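Local coordinates for intimin (Escherichia coli, PDB 6TPL), which probably serves as a bacterial surface adhesin, its D0 and D1 Ig-like domains forming an extended juncture in the extracellular passenger, at residues Ala104-Ile109 with Val128-Gly133; Thr143-Leu148 with Ser179-Asp184; Pro173-Val178 with Glu193-Thr198. One frame throughout, in Å; residues are numbered along the deposited sequence.

Contact 1 of 3, residues Ala104-Ile109 with Val128-Gly133; sequences ASITEI and VKVMKG
Ser105 and Met131 form a hydrogen-bonded antiparallel pair, Ile106 and Val130 a non-hydrogen-bonded one, and a beta bulge at Thr107 then shifts the register by one residue, so that Glu108 faces Lys129; the strand segments run at 135° to each other. Beside the bulge, Thr107 N gives a nearly straight bond to Lys129 O (2.8 Å), and Lys129 N gives one to Glu108 O, past the bulge. Ile106 and Val128 meet at about a right angle, Ile106 CG2 lying 3.6 Å from Val128 CG1, while Ile106 CG1 touches Val128 CG1 and, more distantly, Val130 CG2. The other Val128 methyl, CG2, rests against Ile109 CG1 at 3.8 Å. These branched apolar residues suit extended strands and face inward: this is one wall of a bacterial Ig-like beta-sandwich, and Ala180, Val142 and Phe144 of the facing sheet close over it. An alanine in place of Ile106 would probably strip Val128 CG1 of its contacts with Ile106 CG1, CG2 and CD1 and open a gap toward Ala180. Glu108, Lys129 and Met131 point to the opposite face, and at its side the bulge residue Thr107 crosses Met131 at about a right angle, with Thr107 CG2 3.7 Å from Met131 CB and Thr107 OG1 beside Met131 CG. With its CG between the backbone N and the carbonyl carbon (chi1 42°), Glu108 sets that atom against Lys129 CB at 3.4 Å. Their charged ends, Glu108 OE2 and Lys129 NZ, remain 5.2 Å apart and share a water, which donates to the carboxylate and accepts from the amine. Glu108 OE2 is also hydrogen-bonded to Thr14 OG1 in the preceding Ig-like domain, tying this face to the domain junction.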
loop_
_atom_site.group_PDB
_atom_site.type_symbol
_atom_site.label_atom_id
_atom_site.label_comp_id
_atom_site.label_asym_id
_atom_site.label_seq_id
_atom_site.Cartn_x
_atom_site.Cartn_y
_atom_site.Cartn_z
ATOM N N ALA A 104 -7.889 -17.311 5.439
ATOM C CA ALA A 104 -7.131 -17.019 4.226
ATOM C C ALA A 104 -7.485 -15.623 3.725
ATOM O O ALA A 104 -8.605 -15.389 3.260
ATOM C CB ALA A 104 -7.399 -18.073 3.145
ATOM N N SER A 105 -6.544 -14.683 3.832
ATOM C CA SER A 105 -6.797 -13.286 3.513
ATOM C C SER A 105 -5.674 -12.735 2.646
ATOM O O SER A 105 -4.512 -13.122 2.789
ATOM C CB SER A 105 -6.910 -12.420 4.788
ATOM O OG SER A 105 -7.713 -13.035 5.779
ATOM N N ILE A 106 -6.029 -11.811 1.755
ATOM C CA ILE A 106 -5.014 -11.045 1.045
ATOM C C ILE A 106 -4.225 -10.216 2.051
ATOM O O ILE A 106 -4.800 -9.499 2.878
ATOM C CB ILE A 106 -5.649 -10.140 -0.017
ATOM C CG1 ILE A 106 -6.282 -10.975 -1.121
ATOM C CG2 ILE A 106 -4.593 -9.220 -0.607
ATOM C CD1 ILE A 106 -7.126 -10.180 -2.100
ATOM N N THR A 107 -2.899 -10.315 1.986
ATOM C CA THR A 107 -2.026 -9.535 2.854
ATOM C C THR A 107 -1.286 -8.431 2.122
ATOM O O THR A 107 -0.795 -7.504 2.775
ATOM C CB THR A 107 -0.997 -10.443 3.546
ATOM O OG1 THR A 107 -0.224 -11.131 2.559
ATOM C CG2 THR A 107 -1.697 -11.442 4.455
ATOM N N GLU A 108 -1.197 -8.499 0.797
ATOM C CA GLU A 108 -0.547 -7.433 0.054
ATOM C C GLU A 108 -0.998 -7.449 -1.400
ATOM O O GLU A 108 -1.453 -8.468 -1.927
ATOM C CB GLU A 108 0.978 -7.552 0.145
ATOM C CG GLU A 108 1.529 -8.974 0.002
ATOM C CD GLU A 108 3.054 -9.004 -0.062
ATOM O OE1 GLU A 108 3.590 -9.116 -1.182
ATOM O OE2 GLU A 108 3.687 -8.891 1.003
ATOM N N ILE A 109 -0.861 -6.287 -2.032
ATOM C CA ILE A 109 -1.128 -6.098 -3.452
ATOM C C ILE A 109 -0.121 -5.052 -3.920
ATOM O O ILE A 109 -0.038 -3.960 -3.345
ATOM C CB ILE A 109 -2.589 -5.681 -3.708
ATOM C CG1 ILE A 109 -2.814 -5.472 -5.198
ATOM C CG2 ILE A 109 -2.926 -4.442 -2.920
ATOM C CD1 ILE A 109 -4.261 -5.541 -5.616
ATOM N N VAL A 128 -0.603 -10.258 -5.822
ATOM C CA VAL A 128 -1.305 -10.368 -4.549
ATOM C C VAL A 128 -0.751 -11.573 -3.805
ATOM O O VAL A 128 -0.374 -12.580 -4.414
ATOM C CB VAL A 128 -2.826 -10.509 -4.757
ATOM C CG1 VAL A 128 -3.481 -11.036 -3.497
ATOM C CG2 VAL A 128 -3.425 -9.179 -5.175
ATOM N N LYS A 129 -0.695 -11.462 -2.481
ATOM C CA LYS A 129 -0.316 -12.571 -1.617
ATOM C C LYS A 129 -1.468 -12.881 -0.673
ATOM O O LYS A 129 -2.138 -11.971 -0.176
ATOM C CB LYS A 129 0.947 -12.257 -0.814
ATOM C CG LYS A 129 1.636 -13.491 -0.256
ATOM C CD LYS A 129 2.823 -13.114 0.611
ATOM C CE LYS A 129 3.646 -14.331 0.999
ATOM N NZ LYS A 129 4.845 -13.938 1.796
ATOM N N VAL A 130 -1.694 -14.169 -0.433
ATOM C CA VAL A 130 -2.738 -14.645 0.466
ATOM C C VAL A 130 -2.078 -15.468 1.560
ATOM O O VAL A 130 -1.248 -16.337 1.271
ATOM C CB VAL A 130 -3.787 -15.486 -0.283
ATOM C CG1 VAL A 130 -4.836 -15.986 0.688
ATOM C CG2 VAL A 130 -4.417 -14.674 -1.394
ATOM N N MET A 131 -2.467 -15.220 2.809
ATOM C CA MET A 131 -1.876 -15.923 3.935
ATOM C C MET A 131 -2.946 -16.305 4.951
ATOM O O MET A 131 -4.031 -15.722 5.004
ATOM C CB MET A 131 -0.790 -15.076 4.615
ATOM C CG MET A 131 0.211 -14.481 3.645
ATOM S SD MET A 131 1.601 -13.674 4.479
ATOM C CE MET A 131 2.526 -15.084 5.081
ATOM N N LYS A 132 -2.616 -17.319 5.748
ATOM C CA LYS A 132 -3.434 -17.784 6.861
ATOM C C LYS A 132 -2.463 -18.324 7.898
ATOM O O LYS A 132 -1.546 -19.074 7.549
ATOM C CB LYS A 132 -4.425 -18.868 6.422
ATOM C CG LYS A 132 -5.308 -19.401 7.545
ATOM C CD LYS A 132 -6.382 -20.335 6.994
ATOM C CE LYS A 132 -5.780 -21.413 6.097
ATOM N NZ LYS A 132 -6.789 -22.394 5.612
ATOM N N GLY A 133 -2.634 -17.918 9.151
ATOM C CA GLY A 133 -1.684 -18.307 10.179
ATOM C C GLY A 133 -0.276 -17.824 9.913
ATOM O O GLY A 133 0.691 -18.469 10.336
HETATM O O HOH W 1 5.811 -11.236 0.380
#

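Contact 2 of 3, residues Thr143-Leu148 with Ser179-Asp184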
loop_
_atom_site.group_PDB
_atom_site.type_symbol
_atom_site.label_atom_id
_atom_site.label_comp_id
_atom_site.label_asym_id
_atom_site.label_seq_id
_atom_site.Cartn_x
_atom_site.Cartn_y
_atom_site.Cartn_z
ATOM N N THR A 143 -9.735 -12.952 -7.143
ATOM C CA THR A 143 -10.460 -12.325 -8.239
ATOM C C THR A 143 -10.072 -10.853 -8.324
ATOM O O THR A 143 -10.060 -10.145 -7.307
ATOM C CB THR A 143 -11.975 -12.475 -8.066
ATOM O OG1 THR A 143 -12.324 -13.866 -8.089
ATOM C CG2 THR A 143 -12.712 -11.755 -9.195
ATOM N N PHE A 144 -9.738 -10.409 -9.537
ATOM C CA PHE A 144 -9.279 -9.054 -9.811
ATOM C C PHE A 144 -10.322 -8.311 -10.639
ATOM O O PHE A 144 -10.967 -8.902 -11.509
ATOM C CB PHE A 144 -7.953 -9.049 -10.603
ATOM C CG PHE A 144 -6.784 -9.666 -9.881
ATOM C CD1 PHE A 144 -6.600 -11.045 -9.868
ATOM C CD2 PHE A 144 -5.849 -8.863 -9.244
ATOM C CE1 PHE A 144 -5.521 -11.618 -9.214
ATOM C CE2 PHE A 144 -4.765 -9.427 -8.583
ATOM C CZ PHE A 144 -4.600 -10.805 -8.570
ATOM N N THR A 145 -10.451 -7.003 -10.411
ATOM C CA THR A 145 -11.269 -6.133 -11.248
ATOM C C THR A 145 -10.497 -4.849 -11.519
ATOM O O THR A 145 -9.520 -4.542 -10.834
ATOM C CB THR A 145 -12.619 -5.802 -10.601
ATOM O OG1 THR A 145 -12.411 -5.149 -9.344
ATOM C CG2 THR A 145 -13.428 -7.064 -10.381
ATOM N N THR A 146 -10.939 -4.093 -12.526
ATOM C CA THR A 146 -10.283 -2.839 -12.873
ATOM C C THR A 146 -11.316 -1.812 -13.315
ATOM O O THR A 146 -12.402 -2.161 -13.783
ATOM C CB THR A 146 -9.242 -3.032 -13.986
ATOM O OG1 THR A 146 -8.494 -1.820 -14.172
ATOM C CG2 THR A 146 -9.919 -3.416 -15.302
ATOM N N THR A 147 -10.958 -0.536 -13.161
ATOM C CA THR A 147 -11.772 0.573 -13.642
ATOM C C THR A 147 -11.362 1.050 -15.028
ATOM O O THR A 147 -12.063 1.879 -15.616
ATOM C CB THR A 147 -11.691 1.760 -12.675
ATOM O OG1 THR A 147 -10.343 2.242 -12.596
ATOM C CG2 THR A 147 -12.147 1.354 -11.287
ATOM N N LEU A 148 -10.244 0.559 -15.554
ATOM C CA LEU A 148 -9.739 0.971 -16.855
ATOM C C LEU A 148 -8.808 -0.115 -17.373
ATOM O O LEU A 148 -7.971 -0.631 -16.629
ATOM C CB LEU A 148 -8.998 2.312 -16.770
ATOM C CG LEU A 148 -8.275 2.741 -18.051
ATOM C CD1 LEU A 148 -9.287 2.954 -19.177
ATOM C CD2 LEU A 148 -7.435 3.984 -17.819
ATOM N N SER A 179 -8.666 -3.743 -8.153
ATOM C CA SER A 179 -9.099 -4.264 -6.865
ATOM C C SER A 179 -8.967 -5.780 -6.867
ATOM O O SER A 179 -8.944 -6.419 -7.924
ATOM C CB SER A 179 -10.552 -3.868 -6.553
ATOM O OG SER A 179 -10.678 -2.464 -6.406
ATOM N N ALA A 180 -8.879 -6.355 -5.669
ATOM C CA ALA A 180 -8.737 -7.793 -5.514
ATOM C C ALA A 180 -9.525 -8.262 -4.302
ATOM O O ALA A 180 -9.770 -7.495 -3.365
ATOM C CB ALA A 180 -7.265 -8.202 -5.365
ATOM N N ARG A 181 -9.911 -9.537 -4.327
ATOM C CA ARG A 181 -10.687 -10.104 -3.237
ATOM C C ARG A 181 -10.517 -11.613 -3.225
ATOM O O ARG A 181 -10.220 -12.234 -4.249
ATOM C CB ARG A 181 -12.174 -9.762 -3.366
ATOM C CG ARG A 181 -12.820 -10.406 -4.585
ATOM C CD ARG A 181 -14.280 -9.991 -4.739
ATOM N NE ARG A 181 -14.962 -10.743 -5.790
ATOM C CZ ARG A 181 -15.167 -10.290 -7.024
ATOM N NH1 ARG A 181 -14.739 -9.083 -7.365
ATOM N NH2 ARG A 181 -15.797 -11.043 -7.919
ATOM N N VAL A 182 -10.725 -12.194 -2.047
ATOM C CA VAL A 182 -10.882 -13.630 -1.889
ATOM C C VAL A 182 -12.229 -13.874 -1.224
ATOM O O VAL A 182 -12.834 -12.972 -0.640
ATOM C CB VAL A 182 -9.741 -14.267 -1.067
ATOM C CG1 VAL A 182 -8.414 -14.157 -1.815
ATOM C CG2 VAL A 182 -9.661 -13.626 0.307
ATOM N N SER A 183 -12.695 -15.115 -1.317
ATOM C CA SER A 183 -13.979 -15.458 -0.729
ATOM C C SER A 183 -13.915 -15.357 0.791
ATOM O O SER A 183 -12.881 -15.610 1.413
ATOM C CB SER A 183 -14.396 -16.873 -1.137
ATOM O OG SER A 183 -14.453 -17.001 -2.549
ATOM N N ASP A 184 -15.040 -14.960 1.381
ATOM C CA ASP A 184 -15.315 -14.965 2.814
ATOM C C ASP A 184 -14.529 -13.924 3.607
ATOM O O ASP A 184 -14.612 -13.928 4.843
ATOM C CB ASP A 184 -15.060 -16.337 3.463
ATOM C CG ASP A 184 -15.936 -17.441 2.880
ATOM O OD1 ASP A 184 -15.519 -18.621 2.913
ATOM O OD2 ASP A 184 -17.035 -17.125 2.382
#
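Thr143 CG2 covers one face of the Arg181 guanidinium, 3.3 Å above its plane and displaced toward the rim, where Arg181 NH2 is the nearest atom. Thr145 CG2 comes to the edge instead, close to the plane and 3.9 Å from Arg181 NH1. Arg181 CG stands between the backbone N and the carbonyl carbon (chi1 66°); from there the chain extends to NE and runs side by side with Thr143, both pointing the same way. The other flat group, the Phe144 ring, lies on the opposite face of the sheet, where Ala180 CB and Ser179 O approach it obliquely, the former 4.2 Å from Phe144 CD2. The small alanine suits a site where Phe144 and, from the facing sheet, Val128, Ile106 and Ile109 all crowd in.

Beneath these side chains the strands pair in an antiparallel manner. Thr143 and Arg181 exchange two backbone bonds, and Thr145 and Ser179 exchange two more; the bond from Arg181 N to Thr143 O, at 3.0 Å, is the most bent, with 137° at the hydrogen. Thr145 OG1 sits 3.6 Å from Ser179 CB, whereas Ser179 OG has its hydrogen bond with Lys190 NZ. Beta-branched threonines suit the outer face of a strand: both methyls pack on Arg181, and Thr143 OG1 bonds to Thr155 OG1. Thr143, Thr145, Ser179 and Arg181 thus share one face, while Phe144 and Ala180 turn to the sandwich core. Because Arg181 meets its two threonines through methyl groups, its interaction with them is van der Waals packing, and its positive charge is probably not balanced by this pairing.

Contact 3 of 3, residues Pro173-Val178 with Glu193-Thr198; sequences PGKSLV and EVEFFT
Ser176, Val194 and Phe196 form the close-packed side of this antiparallel pairing. Ser176 CB lies 3.9 Å from Val194 CG2 and near the edge of the Phe196 ring, 4.1 Å from CE1; a small residue lets the aromatic ring approach the strand, and Ser176 OG bonds outside the pair to Leu148 O. Gly174 and Phe196 exchange two backbone bonds, that from Phe196 N to Gly174 O measuring 2.8 Å. Glycine is called for here because, at its backbone angles, a CB would press on the carbonyl oxygen of Pro173. The face bearing Lys175 and Glu195 is the looser, solvent side, joined by charge and by contacts of the lysine's methylenes. Lys175 NZ makes a salt bridge to Glu195 OE2 (3.0 Å) from above the carboxylate plane; the bend at chi4 (-64°) places the amine there. Glu193 OE1 is 4.4 Å from Lys175 NZ; the Glu193 side chain crosses the lysine obliquely, OE1 3.5 Å from Lys175 CD. Toward the core, Val194 and Phe196 pack on Ile124 of strand 124-132, and Phe196 also meets Leu168 of strand 163-169, while on its other edge strand 194-197 pairs in parallel with strand 115-117.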
loop_
_atom_site.group_PDB
_atom_site.type_symbol
_atom_site.label_atom_id
_atom_site.label_comp_id
_atom_site.label_asym_id
_atom_site.label_seq_id
_atom_site.Cartn_x
_atom_site.Cartn_y
_atom_site.Cartn_z
ATOM N N PRO A 173 -5.938 6.262 -22.517
ATOM C CA PRO A 173 -5.259 6.831 -21.351
ATOM C C PRO A 173 -6.209 7.061 -20.186
ATOM O O PRO A 173 -7.424 7.181 -20.348
ATOM C CB PRO A 173 -4.718 8.168 -21.875
ATOM C CG PRO A 173 -5.741 8.577 -22.915
ATOM C CD PRO A 173 -6.223 7.281 -23.546
ATOM N N GLY A 174 -5.626 7.135 -19.002
ATOM C CA GLY A 174 -6.384 7.473 -17.811
ATOM C C GLY A 174 -5.867 6.738 -16.597
ATOM O O GLY A 174 -5.004 5.865 -16.680
ATOM N N LYS A 175 -6.415 7.125 -15.442
ATOM C CA LYS A 175 -6.095 6.466 -14.189
ATOM C C LYS A 175 -6.865 5.159 -14.086
ATOM O O LYS A 175 -8.018 5.067 -14.511
ATOM C CB LYS A 175 -6.434 7.361 -13.001
ATOM C CG LYS A 175 -5.622 8.650 -12.963
ATOM C CD LYS A 175 -5.807 9.399 -11.654
ATOM C CE LYS A 175 -4.960 10.666 -11.612
ATOM N NZ LYS A 175 -3.498 10.378 -11.642
ATOM N N SER A 176 -6.208 4.133 -13.547
ATOM C CA SER A 176 -6.828 2.827 -13.381
ATOM C C SER A 176 -6.640 2.342 -11.952
ATOM O O SER A 176 -5.541 2.421 -11.392
ATOM C CB SER A 176 -6.255 1.783 -14.357
ATOM O OG SER A 176 -6.856 0.519 -14.145
ATOM N N LEU A 177 -7.725 1.834 -11.373
ATOM C CA LEU A 177 -7.712 1.267 -10.030
ATOM C C LEU A 177 -8.055 -0.211 -10.129
ATOM O O LEU A 177 -9.175 -0.569 -10.509
ATOM C CB LEU A 177 -8.692 1.995 -9.114
ATOM C CG LEU A 177 -8.787 1.449 -7.686
ATOM C CD1 LEU A 177 -7.410 1.393 -7.041
ATOM C CD2 LEU A 177 -9.741 2.300 -6.861
ATOM N N VAL A 178 -7.094 -1.060 -9.788
ATOM C CA VAL A 178 -7.307 -2.498 -9.718
ATOM C C VAL A 178 -7.683 -2.865 -8.291
ATOM O O VAL A 178 -7.112 -2.346 -7.328
ATOM C CB VAL A 178 -6.051 -3.261 -10.179
ATOM C CG1 VAL A 178 -6.141 -4.722 -9.780
ATOM C CG2 VAL A 178 -5.874 -3.143 -11.690
ATOM N N GLU A 193 -3.198 3.202 -7.263
ATOM C CA GLU A 193 -3.675 3.751 -8.524
ATOM C C GLU A 193 -2.511 3.868 -9.503
ATOM O O GLU A 193 -1.383 4.179 -9.116
ATOM C CB GLU A 193 -4.325 5.116 -8.292
ATOM C CG GLU A 193 -5.123 5.631 -9.468
ATOM C CD GLU A 193 -5.947 6.850 -9.109
ATOM O OE1 GLU A 193 -5.375 7.811 -8.556
ATOM O OE2 GLU A 193 -7.167 6.838 -9.370
ATOM N N VAL A 194 -2.780 3.574 -10.773
ATOM C CA VAL A 194 -1.803 3.729 -11.843
ATOM C C VAL A 194 -2.418 4.609 -12.921
ATOM O O VAL A 194 -3.603 4.944 -12.878
ATOM C CB VAL A 194 -1.360 2.374 -12.432
ATOM C CG1 VAL A 194 -0.792 1.480 -11.332
ATOM C CG2 VAL A 194 -2.526 1.696 -13.148
ATOM N N GLU A 195 -1.596 4.984 -13.904
ATOM C CA GLU A 195 -2.078 5.832 -14.988
ATOM C C GLU A 195 -1.452 5.438 -16.319
ATOM O O GLU A 195 -0.237 5.235 -16.415
ATOM C CB GLU A 195 -1.803 7.312 -14.690
ATOM C CG GLU A 195 -2.404 8.256 -15.726
ATOM C CD GLU A 195 -2.548 9.687 -15.237
ATOM O OE1 GLU A 195 -3.215 10.482 -15.931
ATOM O OE2 GLU A 195 -2.000 10.019 -14.167
ATOM N N PHE A 196 -2.299 5.338 -17.342
ATOM C CA PHE A 196 -1.869 5.079 -18.709
ATOM C C PHE A 196 -1.850 6.384 -19.494
ATOM O O PHE A 196 -2.739 7.227 -19.336
ATOM C CB PHE A 196 -2.797 4.069 -19.384
ATOM C CG PHE A 196 -2.697 2.684 -18.817
ATOM C CD1 PHE A 196 -3.381 2.339 -17.661
ATOM C CD2 PHE A 196 -1.925 1.727 -19.445
ATOM C CE1 PHE A 196 -3.285 1.064 -17.147
ATOM C CE2 PHE A 196 -1.825 0.455 -18.939
ATOM C CZ PHE A 196 -2.504 0.120 -17.789
ATOM N N PHE A 197 -0.832 6.546 -20.341
ATOM C CA PHE A 197 -0.667 7.738 -21.157
ATOM C C PHE A 197 -0.481 7.336 -22.610
ATOM O O PHE A 197 0.228 6.371 -22.908
ATOM C CB PHE A 197 0.556 8.571 -20.708
ATOM C CG PHE A 197 0.476 9.079 -19.296
ATOM C CD1 PHE A 197 -0.101 10.309 -19.020
ATOM C CD2 PHE A 197 1.001 8.338 -18.251
ATOM C CE1 PHE A 197 -0.165 10.783 -17.722
ATOM C CE2 PHE A 197 0.939 8.806 -16.952
ATOM C CZ PHE A 197 0.360 10.032 -16.688
ATOM N N THR A 198 -1.098 8.090 -23.514
ATOM C CA THR A 198 -0.927 7.847 -24.950
ATOM C C THR A 198 0.497 8.202 -25.372
ATOM O O THR A 198 1.115 9.120 -24.834
ATOM C CB THR A 198 -1.918 8.659 -25.800
ATOM O OG1 THR A 198 -3.261 8.268 -25.492
ATOM C CG2 THR A 198 -1.652 8.442 -27.282
#

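How the contacts relate
All three contacts belong to the second Ig-like domain and together span its sandwich. Contact 1 lies in one sheet; contacts 2 and 3 lie in the other, where strand 174-181 serves both, pairing with 141-146 in contact 2 and with 194-197 in contact 3. Along the chain contact 1 closes first, and the segments of contacts 2 and 3 then alternate. Centres lie about 13 Å apart for contacts 1 and 2, about 16 Å for 2 and 3, and about 25 Å for 1 and 3, whose nearest atoms are about 5 Å apart. Contact 2 touches both others, packing on contact 1 across the core and probably bonding Thr147 OG1 to Leu177 N (2.9 Å) of contact 3.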